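Local coordinates for mucin-like protocadherin (Homo sapiens, PDB 6OAE), which probably forms calcium-dependent heterophilic adhesion complexes with CDHR2 between neighbouring microvilli, the piece here being its two N-terminal extracellular cadherin repeats, at residues Leu125-Arg130 and Leu179-Thr184; Gln34-Gly39 and Gln50-Phe55. All blocks are in the same frame, centred on the assembly; numbering follows the deposited sequence. Where two conformers were deposited one is given.

Contact 1: Leu125-Arg130 and Leu179-Thr184; sequences LQAEDR and LLVRDT. With CA (calcium ion), chain E.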
ATOM      1  N   LEU A 125      -3.026  17.922  -5.286  1.00 26.28           N
ATOM      2  CA  LEU A 125      -1.578  17.544  -5.281  1.00 25.89           C
ATOM      3  C   LEU A 125      -1.345  16.111  -4.820  1.00 25.91           C
ATOM      4  O   LEU A 125      -0.311  15.603  -5.183  1.00 27.43           O
ATOM      5  CB  LEU A 125      -0.781  18.500  -4.379  1.00 24.56           C
ATOM      6  CG  LEU A 125      -0.721  19.954  -4.848  1.00 24.53           C
ATOM      7  CD1 LEU A 125       0.340  20.736  -4.070  1.00 25.76           C
ATOM      8  CD2 LEU A 125      -0.418  20.032  -6.324  1.00 24.67           C
ATOM      9  N   GLN A 126      -2.242  15.513  -4.052  1.00 27.07           N
ATOM     10  CA  GLN A 126      -1.961  14.227  -3.362  1.00 28.36           C
ATOM     11  C   GLN A 126      -1.697  13.116  -4.383  1.00 27.20           C
ATOM     12  O   GLN A 126      -2.304  13.101  -5.481  1.00 25.21           O
ATOM     13  CB  GLN A 126      -3.053  13.863  -2.361  1.00 31.26           C
ATOM     14  CG  GLN A 126      -4.418  13.586  -2.977  1.00 34.01           C
ATOM     15  CD  GLN A 126      -5.490  13.563  -1.915  1.00 36.81           C
ATOM     16  OE1 GLN A 126      -5.212  13.672  -0.718  1.00 40.06           O
ATOM     17  NE2 GLN A 126      -6.736  13.416  -2.345  1.00 39.21           N
ATOM     18  N   ALA A 127      -0.778  12.232  -4.021  1.00 26.42           N
ATOM     19  CA  ALA A 127      -0.511  10.969  -4.726  1.00 26.67           C
ATOM     20  C   ALA A 127      -1.363   9.870  -4.088  1.00 26.99           C
ATOM     21  O   ALA A 127      -1.992  10.114  -3.043  1.00 27.84           O
ATOM     22  CB  ALA A 127       0.963  10.661  -4.658  1.00 26.30           C
ATOM     23  N   GLU A 128      -1.360   8.695  -4.709  1.00 27.85           N
ATOM     24  CA  GLU A 128      -2.035   7.484  -4.185  0.50 28.04           C
ATOM     25  C   GLU A 128      -1.048   6.322  -4.256  1.00 26.98           C
ATOM     26  O   GLU A 128      -0.305   6.231  -5.261  1.00 25.71           O
ATOM     27  CB  GLU A 128      -3.305   7.139  -4.960  0.50 29.44           C
ATOM     28  CG  GLU A 128      -4.202   6.172  -4.208  0.50 29.66           C
ATOM     29  CD  GLU A 128      -5.597   6.088  -4.798  0.50 30.67           C
ATOM     30  OE1 GLU A 128      -5.884   6.870  -5.741  0.50 30.42           O
ATOM     31  OE2 GLU A 128      -6.386   5.255  -4.325  0.50 32.14           O
ATOM     32  N   ASP A 129      -1.051   5.516  -3.201  1.00 26.93           N
ATOM     33  CA  ASP A 129      -0.170   4.337  -3.030  1.00 26.23           C
ATOM     34  C   ASP A 129      -1.075   3.152  -2.696  1.00 25.98           C
ATOM     35  O   ASP A 129      -1.822   3.246  -1.691  1.00 24.64           O
ATOM     36  CB  ASP A 129       0.866   4.669  -1.960  1.00 25.41           C
ATOM     37  CG  ASP A 129       1.947   3.644  -1.801  1.00 24.89           C
ATOM     38  OD1 ASP A 129       1.634   2.426  -1.897  1.00 23.53           O
ATOM     39  OD2 ASP A 129       3.091   4.055  -1.570  1.00 24.92           O
ATOM     40  N   ARG A 130      -1.011   2.079  -3.497  1.00 27.18           N
ATOM     41  CA  ARG A 130      -1.872   0.870  -3.313  1.00 26.66           C
ATOM     42  C   ARG A 130      -1.515   0.139  -2.007  1.00 25.60           C
ATOM     43  O   ARG A 130      -2.293  -0.733  -1.610  1.00 24.54           O
ATOM     44  CB  ARG A 130      -1.826  -0.025  -4.556  1.00 28.76           C
ATOM     45  CG  ARG A 130      -2.469   0.603  -5.791  1.00 31.27           C
ATOM     46  CD  ARG A 130      -2.486  -0.325  -6.998  1.00 33.51           C
ATOM     47  NE  ARG A 130      -3.157   0.278  -8.147  1.00 34.38           N
ATOM     48  CZ  ARG A 130      -4.470   0.445  -8.251  1.00 37.17           C
ATOM     49  NH1 ARG A 130      -4.977   1.025  -9.330  1.00 37.96           N
ATOM     50  NH2 ARG A 130      -5.285   0.033  -7.284  1.00 39.05           N
ATOM     51  N   LEU A 179       7.651  18.620  -7.215  1.00 23.58           N
ATOM     52  CA  LEU A 179       6.900  18.015  -6.102  1.00 23.40           C
ATOM     53  C   LEU A 179       7.325  16.553  -6.023  1.00 22.62           C
ATOM     54  O   LEU A 179       7.128  15.840  -7.017  1.00 22.99           O
ATOM     55  CB  LEU A 179       5.403  18.158  -6.362  1.00 23.23           C
ATOM     56  CG  LEU A 179       4.503  17.638  -5.244  1.00 23.25           C
ATOM     57  CD1 LEU A 179       4.729  18.372  -3.932  1.00 24.26           C
ATOM     58  CD2 LEU A 179       3.067  17.740  -5.672  1.00 23.73           C
ATOM     59  N   LEU A 180       7.910  16.150  -4.900  1.00 21.68           N
ATOM     60  CA  LEU A 180       8.345  14.754  -4.657  1.00 23.47           C
ATOM     61  C   LEU A 180       7.400  14.128  -3.656  1.00 22.20           C
ATOM     62  O   LEU A 180       6.957  14.824  -2.733  1.00 22.44           O
ATOM     63  CB  LEU A 180       9.760  14.713  -4.083  1.00 25.93           C
ATOM     64  CG  LEU A 180      10.803  15.550  -4.810  1.00 29.98           C
ATOM     65  CD1 LEU A 180      12.157  15.387  -4.135  1.00 32.62           C
ATOM     66  CD2 LEU A 180      10.883  15.165  -6.270  1.00 31.42           C
ATOM     67  N   VAL A 181       7.135  12.840  -3.806  1.00 21.23           N
ATOM     68  CA  VAL A 181       6.405  12.100  -2.755  1.00 21.15           C
ATOM     69  C   VAL A 181       7.182  10.812  -2.519  1.00 21.62           C
ATOM     70  O   VAL A 181       7.683  10.250  -3.513  1.00 22.25           O
ATOM     71  CB  VAL A 181       4.931  11.852  -3.128  1.00 20.75           C
ATOM     72  CG1 VAL A 181       4.775  10.975  -4.374  1.00 21.00           C
ATOM     73  CG2 VAL A 181       4.166  11.278  -1.952  1.00 21.19           C
ATOM     74  N   ARG A 182       7.292  10.388  -1.267  1.00 21.49           N
ATOM     75  CA  ARG A 182       7.862   9.063  -0.918  1.00 22.45           C
ATOM     76  C   ARG A 182       6.893   8.402   0.055  1.00 22.33           C
ATOM     77  O   ARG A 182       6.096   9.136   0.704  1.00 21.06           O
ATOM     78  CB  ARG A 182       9.300   9.182  -0.390  1.00 23.61           C
ATOM     79  CG  ARG A 182       9.431   9.974   0.894  1.00 25.14           C
ATOM     80  CD  ARG A 182      10.793   9.927   1.577  1.00 26.83           C
ATOM     81  NE  ARG A 182      10.687  10.632   2.854  1.00 27.03           N
ATOM     82  CZ  ARG A 182      10.821  11.953   3.039  1.00 30.38           C
ATOM     83  NH1 ARG A 182      11.097  12.776   2.038  1.00 31.89           N
ATOM     84  NH2 ARG A 182      10.688  12.453   4.253  1.00 29.78           N
ATOM     85  N   ASP A 183       6.964   7.071   0.170  1.00 22.29           N
ATOM     86  CA  ASP A 183       6.035   6.278   1.019  1.00 22.46           C
ATOM     87  C   ASP A 183       6.724   5.856   2.327  1.00 23.98           C
ATOM     88  O   ASP A 183       6.222   4.945   2.963  1.00 23.37           O
ATOM     89  CB  ASP A 183       5.484   5.093   0.234  1.00 22.91           C
ATOM     90  CG  ASP A 183       6.526   4.159  -0.358  1.00 22.39           C
ATOM     91  OD1 ASP A 183       7.751   4.339  -0.085  1.00 21.60           O
ATOM     92  OD2 ASP A 183       6.094   3.271  -1.114  1.00 23.42           O
ATOM     93  N   THR A 184       7.837   6.495   2.697  1.00 23.80           N
ATOM     94  CA  THR A 184       8.577   6.244   3.958  1.00 23.65           C
ATOM     95  C   THR A 184       8.965   7.574   4.590  1.00 24.41           C
ATOM     96  O   THR A 184       9.232   8.548   3.890  1.00 23.85           O
ATOM     97  CB  THR A 184       9.816   5.374   3.715  1.00 24.01           C
ATOM     98  OG1 THR A 184      10.726   6.073   2.852  1.00 24.05           O
ATOM     99  CG2 THR A 184       9.440   4.022   3.151  1.00 23.83           C
TER
HETATM  100 CA    CA E 304       4.192   1.940  -0.969  1.00 23.42          CA
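With CG of Asp129 anti to its own backbone N (chi1 -172°) and CG of Asp183 turned between its backbone N and carbonyl carbon (chi1 56°), the two carboxylates meet at one calcium ion of the cadherin linker between the repeats. Asp129 grips the metal with both oxygens, OD2 at 2.5 Å and OD1 at 2.8 Å, whereas Asp183 uses OD2 alone, at 2.3 Å. The side chains cross at about a right angle, their carboxylate planes 36° apart. Asp129 OD2 and Asp183 OD2 lie only 3.1 Å from each other, a closeness the shared cation probably makes tolerable by offsetting their charge. Asn94, Asn96, Asp131 and Asp134 complete the site, and Asp183 also has His193 as its main polar partner outside the two segments. Away from the metal the contact turns apolar and buried: the irregular 125-130 segment lies alongside the end of strand 174-182 and runs in roughly the same direction. Phe100, from a loop, packs against both Leu179 and Val181. Ala127 CB touches Val181 CG1 at 3.8 Å, and farthest from the calcium Leu179 CD2 reaches Leu125, 4.1 Å from its CB.

Contact 2: Gln34-Gly39 and Gln50-Phe55; sequences QEVTLG and QGNQLF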
ATOM      1  N   GLN A  34      -9.221 -42.801   8.490  1.00 45.28           N
ATOM      2  CA  GLN A  34      -9.762 -41.462   8.118  1.00 45.15           C
ATOM      3  C   GLN A  34      -8.953 -40.896   6.939  1.00 43.04           C
ATOM      4  O   GLN A  34      -7.835 -41.358   6.721  1.00 40.59           O
ATOM      5  CB  GLN A  34      -9.743 -40.508   9.322  1.00 46.90           C
ATOM      6  CG  GLN A  34     -10.866 -40.769  10.328  1.00 48.13           C
ATOM      7  CD  GLN A  34     -10.840 -39.842  11.518  1.00 48.86           C
ATOM      8  OE1 GLN A  34     -10.655 -38.632  11.389  1.00 50.62           O
ATOM      9  NE2 GLN A  34     -11.041 -40.407  12.698  1.00 49.07           N
ATOM     10  N   GLU A  35      -9.530 -39.941   6.210  1.00 43.17           N
ATOM     11  CA  GLU A  35      -8.863 -39.178   5.119  1.00 44.87           C
ATOM     12  C   GLU A  35      -9.175 -37.696   5.326  1.00 41.71           C
ATOM     13  O   GLU A  35     -10.314 -37.383   5.736  1.00 40.96           O
ATOM     14  CB  GLU A  35      -9.335 -39.636   3.736  1.00 47.64           C
ATOM     15  CG  GLU A  35      -8.699 -40.935   3.281  1.00 51.65           C
ATOM     16  CD  GLU A  35      -9.219 -41.496   1.966  1.00 54.88           C
ATOM     17  OE1 GLU A  35      -9.023 -42.706   1.733  1.00 60.30           O
ATOM     18  OE2 GLU A  35      -9.816 -40.735   1.177  1.00 57.88           O
ATOM     19  N   VAL A  36      -8.214 -36.816   5.046  1.00 37.38           N
ATOM     20  CA  VAL A  36      -8.422 -35.343   5.179  1.00 35.25           C
ATOM     21  C   VAL A  36      -8.406 -34.732   3.778  1.00 35.01           C
ATOM     22  O   VAL A  36      -7.519 -35.079   2.998  1.00 36.74           O
ATOM     23  CB  VAL A  36      -7.407 -34.677   6.130  1.00 33.98           C
ATOM     24  CG1 VAL A  36      -5.967 -34.758   5.620  1.00 33.49           C
ATOM     25  CG2 VAL A  36      -7.806 -33.236   6.440  1.00 31.79           C
ATOM     26  N   THR A  37      -9.370 -33.865   3.501  1.00 33.48           N
ATOM     27  CA  THR A  37      -9.545 -33.136   2.233  1.00 34.97           C
ATOM     28  C   THR A  37      -9.908 -31.696   2.564  1.00 34.37           C
ATOM     29  O   THR A  37     -10.336 -31.456   3.716  1.00 35.78           O
ATOM     30  CB  THR A  37     -10.627 -33.805   1.376  1.00 37.55           C
ATOM     31  OG1 THR A  37     -11.855 -33.712   2.095  1.00 37.84           O
ATOM     32  CG2 THR A  37     -10.318 -35.251   1.056  1.00 37.89           C
ATOM     33  N   LEU A  38      -9.743 -30.778   1.614  1.00 34.11           N
ATOM     34  CA  LEU A  38     -10.150 -29.362   1.784  1.00 33.79           C
ATOM     35  C   LEU A  38     -11.667 -29.299   1.649  1.00 35.87           C
ATOM     36  O   LEU A  38     -12.187 -29.947   0.722  1.00 36.16           O
ATOM     37  CB  LEU A  38      -9.465 -28.460   0.744  1.00 33.50           C
ATOM     38  CG  LEU A  38      -7.982 -28.189   0.988  1.00 32.23           C
ATOM     39  CD1 LEU A  38      -7.373 -27.408  -0.173  1.00 32.69           C
ATOM     40  CD2 LEU A  38      -7.769 -27.429   2.294  1.00 31.01           C
ATOM     41  N   GLY A  39     -12.327 -28.574   2.554  1.00 35.14           N
ATOM     42  CA  GLY A  39     -13.765 -28.262   2.493  1.00 37.19           C
ATOM     43  C   GLY A  39     -14.026 -26.995   1.700  1.00 38.09           C
ATOM     44  O   GLY A  39     -13.052 -26.258   1.372  1.00 38.66           O
ATOM     45  N   GLN A  50      -1.601 -32.863   0.198  1.00 28.61           N
ATOM     46  CA  GLN A  50      -0.914 -34.037  -0.388  1.00 30.35           C
ATOM     47  C   GLN A  50      -0.082 -34.695   0.701  1.00 28.99           C
ATOM     48  O   GLN A  50       0.630 -33.958   1.437  1.00 28.79           O
ATOM     49  CB  GLN A  50      -0.016 -33.619  -1.553  1.00 33.04           C
ATOM     50  CG  GLN A  50      -0.698 -33.711  -2.904  1.00 35.30           C
ATOM     51  CD  GLN A  50       0.307 -33.508  -4.013  1.00 37.69           C
ATOM     52  OE1 GLN A  50       0.958 -32.471  -4.098  1.00 37.75           O
ATOM     53  NE2 GLN A  50       0.451 -34.511  -4.865  1.00 39.08           N
ATOM     54  N   GLY A  51      -0.163 -36.024   0.794  1.00 27.34           N
ATOM     55  CA  GLY A  51       0.526 -36.822   1.812  1.00 26.75           C
ATOM     56  C   GLY A  51       0.230 -36.318   3.210  1.00 26.08           C
ATOM     57  O   GLY A  51       1.151 -36.311   4.019  1.00 27.47           O
ATOM     58  N   ASN A  52      -1.008 -35.901   3.477  1.00 26.85           N
ATOM     59  CA  ASN A  52      -1.459 -35.450   4.827  1.00 28.09           C
ATOM     60  C   ASN A  52      -0.645 -34.226   5.269  1.00 26.98           C
ATOM     61  O   ASN A  52      -0.371 -34.080   6.484  1.00 25.45           O
ATOM     62  CB  ASN A  52      -1.423 -36.619   5.828  1.00 29.51           C
ATOM     63  CG  ASN A  52      -2.491 -37.645   5.523  1.00 31.74           C
ATOM     64  OD1 ASN A  52      -3.419 -37.382   4.756  1.00 31.13           O
ATOM     65  ND2 ASN A  52      -2.373 -38.812   6.126  1.00 34.32           N
ATOM     66  N   GLN A  53      -0.271 -33.369   4.312  1.00 25.33           N
ATOM     67  CA  GLN A  53       0.394 -32.071   4.601  1.00 24.96           C
ATOM     68  C   GLN A  53      -0.408 -30.986   3.906  1.00 22.62           C
ATOM     69  O   GLN A  53      -0.923 -31.254   2.797  1.00 21.42           O
ATOM     70  CB  GLN A  53       1.847 -32.077   4.127  1.00 26.07           C
ATOM     71  CG  GLN A  53       2.724 -33.113   4.827  1.00 28.63           C
ATOM     72  CD  GLN A  53       4.155 -33.065   4.345  1.00 29.68           C
ATOM     73  OE1 GLN A  53       4.429 -33.175   3.167  1.00 34.15           O
ATOM     74  NE2 GLN A  53       5.085 -32.906   5.258  1.00 32.78           N
ATOM     75  N   LEU A  54      -0.513 -29.813   4.534  1.00 21.92           N
ATOM     76  CA  LEU A  54      -1.189 -28.638   3.968  1.00 21.32           C
ATOM     77  C   LEU A  54      -0.127 -27.758   3.317  1.00 21.68           C
ATOM     78  O   LEU A  54       0.882 -27.432   3.976  1.00 20.82           O
ATOM     79  CB  LEU A  54      -1.934 -27.862   5.043  1.00 21.64           C
ATOM     80  CG  LEU A  54      -2.686 -26.626   4.558  1.00 21.68           C
ATOM     81  CD1 LEU A  54      -3.800 -26.998   3.607  1.00 21.88           C
ATOM     82  CD2 LEU A  54      -3.212 -25.826   5.740  1.00 22.08           C
ATOM     83  N   PHE A  55      -0.369 -27.400   2.079  1.00 20.78           N
ATOM     84  CA  PHE A  55       0.505 -26.517   1.280  1.00 22.28           C
ATOM     85  C   PHE A  55      -0.270 -25.286   0.824  1.00 22.40           C
ATOM     86  O   PHE A  55      -1.505 -25.388   0.651  1.00 22.01           O
ATOM     87  CB  PHE A  55       1.000 -27.259   0.041  1.00 22.32           C
ATOM     88  CG  PHE A  55       1.910 -28.426   0.281  1.00 22.81           C
ATOM     89  CD1 PHE A  55       1.400 -29.711   0.437  1.00 22.79           C
ATOM     90  CD2 PHE A  55       3.290 -28.254   0.282  1.00 23.07           C
ATOM     91  CE1 PHE A  55       2.249 -30.788   0.635  1.00 23.93           C
ATOM     92  CE2 PHE A  55       4.138 -29.336   0.488  1.00 23.62           C
ATOM     93  CZ  PHE A  55       3.618 -30.601   0.649  1.00 23.68           C
TER
HETATM   94  O   HOH W   1      -5.820 -38.194   4.134  1.00 37.88           O
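Strand 35-38 faces a type I' beta turn, Gln50 to Gln53, and the strand that leaves it, with Val36 and Asn52 nearest in register at 7.0 Å between their CA atoms. The turn is that of a beta hairpin joining strands 47-50 and 53-56 in one sheet of the first cadherin repeat, while strand 35-38 is an outermost strand of the other sheet, so the contact spans the two layers of the beta sandwich. Gly51 and Asn52 occupy the two central turn positions, both with positive phi, and the hairpin is closed by paired backbone bonds, Gln53 N to Gln50 O and Gln50 N to Gln53 O, each 3.1 Å long.

From this turn the Asn52 side chain leans across to the strand, its CG anti to the carbonyl carbon (chi1 -70°), and sets OD1 3.8 Å from Val36 CG1. The two side chains cross obliquely, and this is a van der Waals touch. Val30, from a loop, packs on both Val36 and Asn52, while Leu72 and Cys74 of strand 67-76 also contact Val36.

Farther along the strand, toward Leu38, the contact is purely apolar. The Leu38 and Leu54 branches converge although their CA atoms stand 9.3 Å apart, CD2 of Leu38 coming to 4.2 Å from CD1 of Leu54. Phe47 and Ile49 of strand 47-50 pack against both leucines, tying this part of the contact to the other arm of the hairpin. At the Val36 end a water bridges the two segments: it accepts from Val36 N at 2.9 Å and donates to Asn52 OD1 at 2.6 Å.

In the fold
Contact 2 comes first along the chain and lies in the first cadherin repeat; contact 1 follows in the second. Their centres are about 45 Å apart and their nearest atoms about 25 Å; they do not touch and, lying in different repeats, share no strand or sheet. Each joins parts of a beta sandwich: the 34-39 and 50-55 pair lies well away from the linker, about 34 Å from the chain centre, while the 125-130 and 179-184 pair, about 11 Å from that centre, ends at a linker calcium. Asn94 and Asn96 of the calcium-binding linker share that metal, so contact 1 ties the second repeat to the junction, whereas contact 2 is internal packing of the first.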